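PDB 5OCS: putative NADH-depentdent flavin oxidoreductase from Cupriavidus metallidurans, which binds FMN and, as an ene-reductase of the Old Yellow Enzyme family, probably uses NADPH to reduce activated carbon-carbon double bonds. Local coordinates for residues G105-S110 and L185-S190; E220-P223 and P227-M230; G280-Y285 and A309-A314; R325-L328 and W333-H336. All blocks are in the same frame, centred on the assembly; numbering follows the deposited sequence.

Contact 1 of 4, residues G105-S110 and L185-S190; sequences GRKASS and LHQFLS
The side-chain amide of Gln-187 is gripped at both ends. Its OE1 accepts the backbone N-H of Arg-106 at 3.0 Å from Arg-106 N, an almost straight bond (175° at the hydrogen), while its NE2 donates to the carbonyls of Ala-104 and Gly-182. The donor meets OE1 well off the C=O direction, with a C=O...N angle of 103°. With CG beside its own backbone N and the chain extended beyond it, Gln-187 spans the gap from helix 184-189 to the 3-10 turn at Arg-106 and Lys-107. The aliphatic part of Arg-106 covers the amide, its CG lying 3.6 Å from Gln-187 NE2. Farther along, the guanidinium plane is turned 44° from the amide plane, and NH1 bonds to the carbonyl of Val-136. Lys-107 turns its NZ away from the amide, to His-181 O, and forms a cation-pi contact with Tyr-183. The contact thus ties the loop after the third strand of the FMN-binding barrel to the helix that follows the fourth. Since OE1 takes an N-H and NE2 gives to two carbonyls, a flip of the amide would break all three bonds, which fixes the rotation of this group.

Contact 2 of 4, residues E220-P223 and P227-M230; sequences EAFP and PVWM
Phe-222 and Val-228 bring their backbones closest, 7.8 Å from CA to CA, where the chain leaves helix 204-221 and turns back into strand 228-233. This is an alpha-to-beta turn of the TIM barrel, leading into the fifth strand of the parallel sheet. Phe-222 is the first residue after the helix to abandon helical angles, and its psi of 142° sends the chain on in an extended course. Val-228 opens the strand, held by backbone hydrogen bonding to Ala-260 on the side of the sixth strand, while Pro-227 and Trp-229 bond to Ile-175 on the side of the fourth. No hydrogen bond joins the two segments; what meets across the turn is mainly apolar. Both Phe-222 and Val-228 point their CB atoms at the opposite segment. The ring of Phe-222 is swung away from its own backbone N (chi1 -156°) and lies against the start of the strand, with CE2 4.0 Å from the carbonyl O of Pro-227. Val-228 adds its CG2 branch, the one beside its backbone N, which meets the ring obliquely. Around this pair, Phe-215 and Val-218 of helix 204-221 also pack on Val-228, and Ala-168 of helix 150-169 touches Phe-222, so the valine and the phenyl ring help fill the layer between strands and surrounding helices. The closest approach is between Phe-222 CD2 and Val-228 CG2 at 3.7 Å, and the same methyl also lies 4.0 Å from Phe-222 CB.

Contact 3 of 4, residues G280-Y285 and A309-A314; sequences GYQVPY and AEAIIA
Gln-282 lies across Ile-312 at about a right angle, its extended chain passing over the CG1 arm of the isoleucine. The crossing starts at the root of the glutamine, where Gln-282 CB is 3.9 Å from Ile-312 CG1, and continues to the amide, where Gln-282 NE2 comes to 3.6 Å from the same carbon. At the oxygen of the amide, Gln-282 OE1 stands 4.0 Å from Ile-312 CD1. The amide therefore rests on hydrocarbon, and its end also reaches the next residue back in the helix, with Gln-282 NE2 3.7 Å from Ala-311 CB. What satisfies this nitrogen is the carbonyl of Gln-308, one turn earlier in helix 306-314, so the glutamine is both packed on the helix and hydrogen-bonded to it. Its CG sits beside its own backbone N (chi1 -65°) with an extended chain following, a shape that carries the amide to the helix surface. Val-283 likewise crosses Ile-312 at roughly a right angle, but it uses the other branch of the isoleucine, Val-283 CG2 meeting Ile-312 CG2 at 3.9 Å. Ile-312 is thus covered on CG1 by one residue and on CG2 by its neighbour, while it also packs on Ile-321 of strand 320-323. The backbone N of Val-283, the N-cap residue of helix 284-293, donates to Glu-317 OE1. Packing of the loop and N-cap that lead into one outer helix against the flank of the next belongs to the helical layer of a TIM barrel, here between helices that follow strands 262-265 and 297-300.

Contact 4 of 4, residues R325-L328 and W333-H336; sequences RAML and WPWH
The short, weakly bonded helix at about 325-329 follows the eighth strand of the TIM barrel and carries Arg-325, which with Ala-324 belongs to the FMN-binding site of this protein; in this fold a short helix after the last strand commonly helps to hold a cofactor phosphate. Its contact with helix 333-341 lies next to that site and is wholly apolar, built on a Met-aromatic pair. Met-327 carries it. Although its CB does not point straight at the second helix, the chain bends at both chi2 (-64°) and chi3 (-39°), which turns the sulfur toward Trp-333. There SD lies 3.8 Å from Trp-333 CB and 5.5 Å from the centroid of the five-membered ring of Trp-333, approaching obliquely at 57° from the ring normal. The same sulfur touches the following residue, with Met-327 SD 3.9 Å from Pro-334 CD, and the methyl CE packs on that carbon too. The indole of Trp-333 is held by its NE1, which bonds to Thr-304 O, and by contact with Ile-19 of the first strand, a residue Pro-334 also touches. Helix 333-341, beyond the last strand, is thus packed onto the first. The second subunit reaches both helices: Arg-332 of that subunit bonds through NE to Leu-328 O, and its Leu-328 packs on Trp-335. On the first helix the remaining touch is that of Ala-326, whose CB points toward the second and meets the indole at Trp-333 CD1, 4.0 Å away.

How the contacts relate
The four contacts follow one another along the chain and lie around a single eight-stranded barrel. Contacts 1 and 2 come close, about 4 Å between nearest atoms, without touching; helix 204-221, which enters contact 2, is the next helix after the one in contact 1. Contacts 3 and 4 do meet, Ala-309 CB packing on Trp-333 CH2 at 3.8 Å, so helix 306-314 adds Ala-309 to the apolar cluster of contact 4. Contacts 1 and 4 lie on opposite sides of the chain's centre, about 30 Å between their centres. One segment of contact 4 carries FMN-binding Arg-325, while Val-283 of contact 3 stands about 7 Å from FMN-site Leu-302 and Lys-107 of contact 1 about 11 Å from Cys-25, side chain to side chain.

Contact 1 of 4, residues G105-S110 and L185-S190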
loop_
_atom_site.group_PDB
_atom_site.type_symbol
_atom_site.label_atom_id
_atom_site.label_comp_id
_atom_site.label_asym_id
_atom_site.label_seq_id
_atom_site.Cartn_x
_atom_site.Cartn_y
_atom_site.Cartn_z
ATOM N N GLY D 105 -24.267 16.931 8.840
ATOM C CA GLY D 105 -25.181 17.872 9.461
ATOM C C GLY D 105 -24.769 19.252 8.996
ATOM O O GLY D 105 -24.499 19.461 7.819
ATOM N N ARG D 106 -24.692 20.204 9.930
ATOM C CA ARG D 106 -24.297 21.555 9.574
ATOM C C ARG D 106 -22.891 21.713 9.065
ATOM O O ARG D 106 -22.570 22.777 8.572
ATOM C CB ARG D 106 -24.516 22.541 10.730
ATOM C CG ARG D 106 -23.479 22.414 11.831
ATOM C CD ARG D 106 -23.980 23.117 13.070
ATOM N NE ARG D 106 -23.040 23.062 14.182
ATOM C CZ ARG D 106 -23.022 23.931 15.205
ATOM N NH1 ARG D 106 -23.866 24.982 15.225
ATOM N NH2 ARG D 106 -22.112 23.764 16.186
ATOM N N LYS D 107 -22.039 20.699 9.226
ATOM C CA LYS D 107 -20.671 20.749 8.734
ATOM C C LYS D 107 -20.524 20.249 7.289
ATOM O O LYS D 107 -19.397 20.227 6.732
ATOM C CB LYS D 107 -19.785 19.928 9.648
ATOM C CG LYS D 107 -19.550 20.553 11.008
ATOM C CD LYS D 107 -18.598 19.619 11.756
ATOM C CE LYS D 107 -17.845 20.322 12.833
ATOM N NZ LYS D 107 -16.716 19.472 13.322
ATOM N N ALA D 108 -21.641 19.867 6.679
ATOM C CA ALA D 108 -21.665 19.441 5.283
ATOM C C ALA D 108 -21.334 20.572 4.312
ATOM O O ALA D 108 -21.131 21.728 4.727
ATOM C CB ALA D 108 -23.017 18.818 4.963
ATOM N N SER D 109 -21.200 20.217 3.037
ATOM C CA SER D 109 -21.010 21.179 1.969
ATOM C C SER D 109 -19.753 21.997 2.225
ATOM O O SER D 109 -19.774 23.246 2.166
ATOM C CB SER D 109 -22.266 22.071 1.833
ATOM O OG SER D 109 -22.155 22.901 0.703
ATOM N N SER D 110 -18.660 21.302 2.578
ATOM C CA SER D 110 -17.373 21.940 2.862
ATOM C C SER D 110 -16.280 21.444 1.894
ATOM O O SER D 110 -16.441 20.458 1.176
ATOM C CB SER D 110 -16.942 21.650 4.278
ATOM O OG SER D 110 -17.877 22.197 5.191
ATOM N N LEU D 185 -25.153 13.734 14.351
ATOM C CA LEU D 185 -25.563 13.141 15.610
ATOM C C LEU D 185 -25.005 13.884 16.824
ATOM O O LEU D 185 -25.727 14.148 17.790
ATOM C CB LEU D 185 -25.277 11.673 15.644
ATOM C CG LEU D 185 -26.392 10.814 15.112
ATOM C CD1 LEU D 185 -27.016 11.257 13.805
ATOM C CD2 LEU D 185 -25.959 9.365 15.025
ATOM N N HIS D 186 -23.744 14.297 16.732
ATOM C CA HIS D 186 -23.110 15.071 17.801
ATOM C C HIS D 186 -23.848 16.448 17.987
ATOM O O HIS D 186 -24.009 16.928 19.118
ATOM C CB HIS D 186 -21.637 15.245 17.459
ATOM C CG HIS D 186 -20.794 15.794 18.568
ATOM N ND1 HIS D 186 -19.414 15.791 18.505
ATOM C CD2 HIS D 186 -21.106 16.360 19.756
ATOM C CE1 HIS D 186 -18.914 16.337 19.597
ATOM N NE2 HIS D 186 -19.922 16.695 20.374
ATOM N N GLN D 187 -24.301 17.035 16.875
ATOM C CA GLN D 187 -25.055 18.280 16.898
ATOM C C GLN D 187 -26.321 18.102 17.724
ATOM O O GLN D 187 -26.682 19.014 18.440
ATOM C CB GLN D 187 -25.419 18.766 15.502
ATOM C CG GLN D 187 -24.204 19.231 14.724
ATOM C CD GLN D 187 -24.361 19.184 13.214
ATOM O OE1 GLN D 187 -25.445 19.454 12.689
ATOM N NE2 GLN D 187 -23.250 18.908 12.493
ATOM N N PHE D 188 -26.995 16.961 17.605
ATOM C CA PHE D 188 -28.156 16.677 18.431
ATOM C C PHE D 188 -27.759 16.486 19.882
ATOM O O PHE D 188 -28.476 16.963 20.789
ATOM C CB PHE D 188 -28.952 15.472 17.940
ATOM C CG PHE D 188 -29.980 15.802 16.893
ATOM C CD1 PHE D 188 -29.633 15.859 15.547
ATOM C CD2 PHE D 188 -31.313 16.024 17.229
ATOM C CE1 PHE D 188 -30.579 16.121 14.575
ATOM C CE2 PHE D 188 -32.254 16.273 16.269
ATOM C CZ PHE D 188 -31.903 16.345 14.928
ATOM N N LEU D 189 -26.645 15.795 20.124
ATOM C CA LEU D 189 -26.194 15.537 21.479
ATOM C C LEU D 189 -25.872 16.830 22.240
ATOM O O LEU D 189 -26.043 16.890 23.451
ATOM C CB LEU D 189 -24.969 14.637 21.533
ATOM C CG LEU D 189 -25.236 13.214 21.009
ATOM C CD1 LEU D 189 -23.934 12.474 20.856
ATOM C CD2 LEU D 189 -26.157 12.439 21.931
ATOM N N SER D 190 -25.349 17.808 21.516
ATOM C CA SER D 190 -24.722 18.985 22.139
ATOM C C SER D 190 -25.645 20.168 22.277
ATOM O O SER D 190 -26.185 20.664 21.270
ATOM C CB SER D 190 -23.475 19.449 21.354
ATOM O OG SER D 190 -22.928 20.606 21.977
#

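Contact 2 of 4, residues E220-P223 and P227-M230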
loop_
_atom_site.group_PDB
_atom_site.type_symbol
_atom_site.label_atom_id
_atom_site.label_comp_id
_atom_site.label_asym_id
_atom_site.label_seq_id
_atom_site.Cartn_x
_atom_site.Cartn_y
_atom_site.Cartn_z
ATOM N N GLU D 220 -31.544 -2.575 13.836
ATOM C CA GLU D 220 -32.672 -3.370 13.356
ATOM C C GLU D 220 -32.459 -3.826 11.915
ATOM O O GLU D 220 -32.774 -4.981 11.575
ATOM C CB GLU D 220 -33.965 -2.585 13.467
ATOM C CG GLU D 220 -35.218 -3.453 13.308
ATOM C CD GLU D 220 -35.552 -3.816 11.891
ATOM O OE1 GLU D 220 -35.235 -3.021 10.968
ATOM O OE2 GLU D 220 -36.151 -4.912 11.698
ATOM N N ALA D 221 -31.931 -2.943 11.071
ATOM C CA ALA D 221 -31.798 -3.236 9.662
ATOM C C ALA D 221 -30.615 -4.161 9.330
ATOM O O ALA D 221 -30.677 -4.896 8.345
ATOM C CB ALA D 221 -31.706 -1.968 8.864
ATOM N N PHE D 222 -29.527 -4.065 10.086
ATOM C CA PHE D 222 -28.275 -4.785 9.780
ATOM C C PHE D 222 -28.369 -6.198 10.363
ATOM O O PHE D 222 -28.934 -6.379 11.453
ATOM C CB PHE D 222 -27.076 -4.052 10.397
ATOM C CG PHE D 222 -25.736 -4.319 9.731
ATOM C CD1 PHE D 222 -25.515 -3.971 8.403
ATOM C CD2 PHE D 222 -24.656 -4.807 10.482
ATOM C CE1 PHE D 222 -24.280 -4.177 7.799
ATOM C CE2 PHE D 222 -23.429 -5.019 9.908
ATOM C CZ PHE D 222 -23.245 -4.703 8.560
ATOM N N PRO D 223 -27.837 -7.206 9.642
ATOM C CA PRO D 223 -27.993 -8.581 10.121
ATOM C C PRO D 223 -27.599 -8.752 11.574
ATOM O O PRO D 223 -26.524 -8.359 11.978
ATOM C CB PRO D 223 -27.068 -9.382 9.178
ATOM C CG PRO D 223 -27.143 -8.621 7.891
ATOM C CD PRO D 223 -27.180 -7.161 8.315
ATOM N N PRO D 227 -21.881 -6.957 14.164
ATOM C CA PRO D 227 -21.862 -5.888 15.182
ATOM C C PRO D 227 -22.201 -4.511 14.617
ATOM O O PRO D 227 -21.849 -4.190 13.497
ATOM C CB PRO D 227 -20.400 -5.906 15.690
ATOM C CG PRO D 227 -19.615 -6.409 14.502
ATOM C CD PRO D 227 -20.528 -7.480 13.920
ATOM N N VAL D 228 -22.877 -3.721 15.429
ATOM C CA VAL D 228 -23.144 -2.342 15.140
ATOM C C VAL D 228 -22.796 -1.596 16.423
ATOM O O VAL D 228 -23.136 -2.042 17.544
ATOM C CB VAL D 228 -24.618 -2.105 14.778
ATOM C CG1 VAL D 228 -24.932 -0.603 14.617
ATOM C CG2 VAL D 228 -24.992 -2.879 13.564
ATOM N N TRP D 229 -22.143 -0.452 16.269
ATOM C CA TRP D 229 -21.725 0.349 17.416
ATOM C C TRP D 229 -21.747 1.831 17.060
ATOM O O TRP D 229 -22.146 2.195 15.954
ATOM C CB TRP D 229 -20.363 -0.125 17.938
ATOM C CG TRP D 229 -19.187 0.154 17.055
ATOM C CD1 TRP D 229 -18.369 1.245 17.070
ATOM C CD2 TRP D 229 -18.678 -0.695 16.021
ATOM N NE1 TRP D 229 -17.397 1.127 16.113
ATOM C CE2 TRP D 229 -17.571 -0.058 15.458
ATOM C CE3 TRP D 229 -19.082 -1.916 15.500
ATOM C CZ2 TRP D 229 -16.842 -0.622 14.411
ATOM C CZ3 TRP D 229 -18.341 -2.478 14.483
ATOM C CH2 TRP D 229 -17.272 -1.829 13.927
ATOM N N MET D 230 -21.384 2.673 18.014
ATOM C CA MET D 230 -21.331 4.113 17.772
ATOM C C MET D 230 -19.994 4.687 18.152
ATOM O O MET D 230 -19.359 4.271 19.139
ATOM C CB MET D 230 -22.440 4.849 18.565
ATOM C CG MET D 230 -22.633 6.311 18.168
ATOM S SD MET D 230 -24.021 7.096 19.036
ATOM C CE MET D 230 -25.363 6.296 18.223
#

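Contact 3 of 4, residues G280-Y285 and A309-A314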
loop_
_atom_site.group_PDB
_atom_site.type_symbol
_atom_site.label_atom_id
_atom_site.label_comp_id
_atom_site.label_asym_id
_atom_site.label_seq_id
_atom_site.Cartn_x
_atom_site.Cartn_y
_atom_site.Cartn_z
ATOM N N GLY D 280 -2.454 9.295 35.045
ATOM C CA GLY D 280 -1.598 9.353 33.838
ATOM C C GLY D 280 -1.997 8.344 32.761
ATOM O O GLY D 280 -1.165 7.953 31.936
ATOM N N TYR D 281 -3.269 7.971 32.720
ATOM C CA TYR D 281 -3.785 7.194 31.555
ATOM C C TYR D 281 -3.524 7.983 30.271
ATOM O O TYR D 281 -3.632 9.206 30.258
ATOM C CB TYR D 281 -5.266 6.945 31.669
ATOM C CG TYR D 281 -5.689 6.239 32.921
ATOM C CD1 TYR D 281 -5.110 5.033 33.314
ATOM C CD2 TYR D 281 -6.713 6.766 33.693
ATOM C CE1 TYR D 281 -5.529 4.390 34.481
ATOM C CE2 TYR D 281 -7.140 6.136 34.833
ATOM C CZ TYR D 281 -6.541 4.971 35.234
ATOM O OH TYR D 281 -7.020 4.429 36.399
ATOM N N GLN D 282 -3.209 7.280 29.190
ATOM C CA GLN D 282 -3.098 7.895 27.883
ATOM C C GLN D 282 -4.444 8.288 27.309
ATOM O O GLN D 282 -4.519 9.306 26.637
ATOM C CB GLN D 282 -2.362 6.986 26.908
ATOM C CG GLN D 282 -0.914 6.728 27.260
ATOM C CD GLN D 282 -0.264 5.769 26.268
ATOM O OE1 GLN D 282 -0.002 6.135 25.118
ATOM N NE2 GLN D 282 -0.015 4.550 26.702
ATOM N N VAL D 283 -5.475 7.454 27.534
ATOM C CA VAL D 283 -6.856 7.675 27.037
ATOM C C VAL D 283 -7.805 7.647 28.250
ATOM O O VAL D 283 -8.542 6.700 28.479
ATOM C CB VAL D 283 -7.207 6.666 25.904
ATOM C CG1 VAL D 283 -6.416 7.064 24.666
ATOM C CG2 VAL D 283 -6.877 5.206 26.262
ATOM N N PRO D 284 -7.749 8.709 29.069
ATOM C CA PRO D 284 -8.495 8.645 30.334
ATOM C C PRO D 284 -10.026 8.506 30.223
ATOM O O PRO D 284 -10.706 7.876 31.096
ATOM C CB PRO D 284 -8.092 9.962 31.045
ATOM C CG PRO D 284 -7.595 10.844 29.976
ATOM C CD PRO D 284 -6.969 9.941 28.946
ATOM N N TYR D 285 -10.591 9.084 29.162
ATOM C CA TYR D 285 -12.004 9.054 29.004
ATOM C C TYR D 285 -12.432 7.651 28.573
ATOM O O TYR D 285 -13.403 7.130 29.074
ATOM C CB TYR D 285 -12.459 10.101 28.017
ATOM C CG TYR D 285 -12.091 11.505 28.458
ATOM C CD1 TYR D 285 -12.423 11.968 29.750
ATOM C CD2 TYR D 285 -11.411 12.374 27.600
ATOM C CE1 TYR D 285 -12.101 13.273 30.147
ATOM C CE2 TYR D 285 -11.069 13.658 28.000
ATOM C CZ TYR D 285 -11.455 14.122 29.260
ATOM O OH TYR D 285 -11.098 15.404 29.676
ATOM N N ALA D 309 0.736 1.783 22.436
ATOM C CA ALA D 309 -0.475 0.996 22.236
ATOM C C ALA D 309 -0.588 -0.196 23.197
ATOM O O ALA D 309 -1.641 -0.434 23.775
ATOM C CB ALA D 309 -0.537 0.528 20.800
ATOM N N GLU D 310 0.510 -0.936 23.380
ATOM C CA GLU D 310 0.544 -2.054 24.312
ATOM C C GLU D 310 0.109 -1.576 25.705
ATOM O O GLU D 310 -0.703 -2.239 26.384
ATOM C CB GLU D 310 1.956 -2.643 24.350
ATOM C CG GLU D 310 2.238 -3.707 25.415
ATOM C CD GLU D 310 1.361 -4.941 25.299
ATOM O OE1 GLU D 310 0.708 -5.177 24.248
ATOM O OE2 GLU D 310 1.327 -5.719 26.266
ATOM N N ALA D 311 0.647 -0.433 26.112
ATOM C CA ALA D 311 0.369 0.061 27.455
ATOM C C ALA D 311 -1.108 0.399 27.623
ATOM O O ALA D 311 -1.712 0.089 28.684
ATOM C CB ALA D 311 1.221 1.275 27.801
ATOM N N ILE D 312 -1.698 1.042 26.614
ATOM C CA ILE D 312 -3.144 1.293 26.640
ATOM C C ILE D 312 -3.886 -0.020 26.892
ATOM O O ILE D 312 -4.816 -0.063 27.675
ATOM C CB ILE D 312 -3.636 2.027 25.364
ATOM C CG1 ILE D 312 -3.184 3.498 25.418
ATOM C CG2 ILE D 312 -5.151 1.887 25.176
ATOM C CD1 ILE D 312 -3.309 4.220 24.086
ATOM N N ILE D 313 -3.524 -1.100 26.204
ATOM C CA ILE D 313 -4.268 -2.332 26.404
ATOM C C ILE D 313 -3.930 -2.959 27.757
ATOM O O ILE D 313 -4.830 -3.405 28.493
ATOM C CB ILE D 313 -3.986 -3.336 25.283
ATOM C CG1 ILE D 313 -4.398 -2.751 23.901
ATOM C CG2 ILE D 313 -4.656 -4.655 25.554
ATOM C CD1 ILE D 313 -5.851 -2.371 23.736
ATOM N N ALA D 314 -2.634 -3.028 28.056
ATOM C CA ALA D 314 -2.158 -3.755 29.250
ATOM C C ALA D 314 -2.587 -3.051 30.530
ATOM O O ALA D 314 -2.859 -3.712 31.531
ATOM C CB ALA D 314 -0.651 -3.935 29.208
#

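Contact 4 of 4, residues R325-L328 and W333-H336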
loop_
_atom_site.group_PDB
_atom_site.type_symbol
_atom_site.label_atom_id
_atom_site.label_comp_id
_atom_site.label_asym_id
_atom_site.label_seq_id
_atom_site.Cartn_x
_atom_site.Cartn_y
_atom_site.Cartn_z
ATOM N N ARG D 325 -3.252 8.475 11.920
ATOM C CA ARG D 325 -2.152 9.047 11.207
ATOM C C ARG D 325 -0.945 8.132 11.114
ATOM O O ARG D 325 -0.340 8.087 10.061
ATOM C CB ARG D 325 -1.758 10.408 11.797
ATOM C CG ARG D 325 -2.785 11.456 11.431
ATOM C CD ARG D 325 -2.300 12.849 11.782
ATOM N NE ARG D 325 -3.278 13.857 11.374
ATOM C CZ ARG D 325 -3.091 15.172 11.454
ATOM N NH1 ARG D 325 -1.960 15.672 11.944
ATOM N NH2 ARG D 325 -4.050 15.994 11.027
ATOM N N ALA D 326 -0.615 7.403 12.177
ATOM C CA ALA D 326 0.557 6.523 12.105
ATOM C C ALA D 326 0.382 5.422 11.064
ATOM O O ALA D 326 1.387 4.932 10.566
ATOM C CB ALA D 326 0.928 5.914 13.456
ATOM N N MET D 327 -0.862 5.011 10.809
ATOM C CA MET D 327 -1.149 4.029 9.760
ATOM C C MET D 327 -0.907 4.621 8.384
ATOM O O MET D 327 -0.532 3.863 7.485
ATOM C CB MET D 327 -2.591 3.517 9.823
ATOM C CG MET D 327 -2.930 2.569 10.948
ATOM S SD MET D 327 -2.037 0.988 10.887
ATOM C CE MET D 327 -1.987 0.544 9.162
ATOM N N LEU D 328 -1.131 5.937 8.185
ATOM C CA LEU D 328 -0.907 6.567 6.878
ATOM C C LEU D 328 0.592 6.721 6.630
ATOM O O LEU D 328 1.090 6.469 5.528
ATOM C CB LEU D 328 -1.585 7.915 6.776
ATOM C CG LEU D 328 -3.095 7.951 6.995
ATOM C CD1 LEU D 328 -3.590 9.379 7.006
ATOM C CD2 LEU D 328 -3.853 7.036 6.023
ATOM N N TRP D 333 2.431 -0.502 10.042
ATOM C CA TRP D 333 2.519 -0.298 11.488
ATOM C C TRP D 333 2.286 -1.570 12.323
ATOM O O TRP D 333 3.085 -1.851 13.260
ATOM C CB TRP D 333 1.569 0.830 11.949
ATOM C CG TRP D 333 1.825 1.294 13.379
ATOM C CD1 TRP D 333 2.600 2.329 13.750
ATOM C CD2 TRP D 333 1.318 0.708 14.594
ATOM N NE1 TRP D 333 2.627 2.446 15.118
ATOM C CE2 TRP D 333 1.839 1.474 15.664
ATOM C CE3 TRP D 333 0.451 -0.361 14.876
ATOM C CZ2 TRP D 333 1.546 1.201 16.996
ATOM C CZ3 TRP D 333 0.156 -0.647 16.223
ATOM C CH2 TRP D 333 0.720 0.145 17.258
ATOM N N PRO D 334 1.276 -2.385 11.983
ATOM C CA PRO D 334 1.078 -3.578 12.811
ATOM C C PRO D 334 2.213 -4.579 12.645
ATOM O O PRO D 334 2.593 -5.243 13.628
ATOM C CB PRO D 334 -0.272 -4.149 12.346
ATOM C CG PRO D 334 -0.953 -2.981 11.614
ATOM C CD PRO D 334 0.179 -2.215 11.000
ATOM N N TRP D 335 2.817 -4.676 11.454
ATOM C CA TRP D 335 4.023 -5.538 11.346
ATOM C C TRP D 335 5.185 -5.048 12.275
ATOM O O TRP D 335 5.853 -5.826 13.002
ATOM C CB TRP D 335 4.581 -5.534 9.948
ATOM C CG TRP D 335 3.689 -6.002 8.845
ATOM C CD1 TRP D 335 2.360 -6.296 8.888
ATOM C CD2 TRP D 335 4.100 -6.150 7.482
ATOM N NE1 TRP D 335 1.926 -6.677 7.630
ATOM C CE2 TRP D 335 2.990 -6.610 6.761
ATOM C CE3 TRP D 335 5.330 -5.989 6.823
ATOM C CZ2 TRP D 335 3.057 -6.857 5.376
ATOM C CZ3 TRP D 335 5.392 -6.233 5.473
ATOM C CH2 TRP D 335 4.258 -6.666 4.766
ATOM N N HIS D 336 5.400 -3.743 12.245
ATOM C CA HIS D 336 6.475 -3.094 13.000
ATOM C C HIS D 336 6.216 -3.197 14.483
ATOM O O HIS D 336 7.180 -3.493 15.239
ATOM C CB HIS D 336 6.687 -1.690 12.519
ATOM C CG HIS D 336 7.044 -1.635 11.080
ATOM N ND1 HIS D 336 6.750 -0.559 10.275
ATOM C CD2 HIS D 336 7.575 -2.583 10.273
ATOM C CE1 HIS D 336 7.164 -0.813 9.042
ATOM N NE2 HIS D 336 7.682 -2.037 9.021
#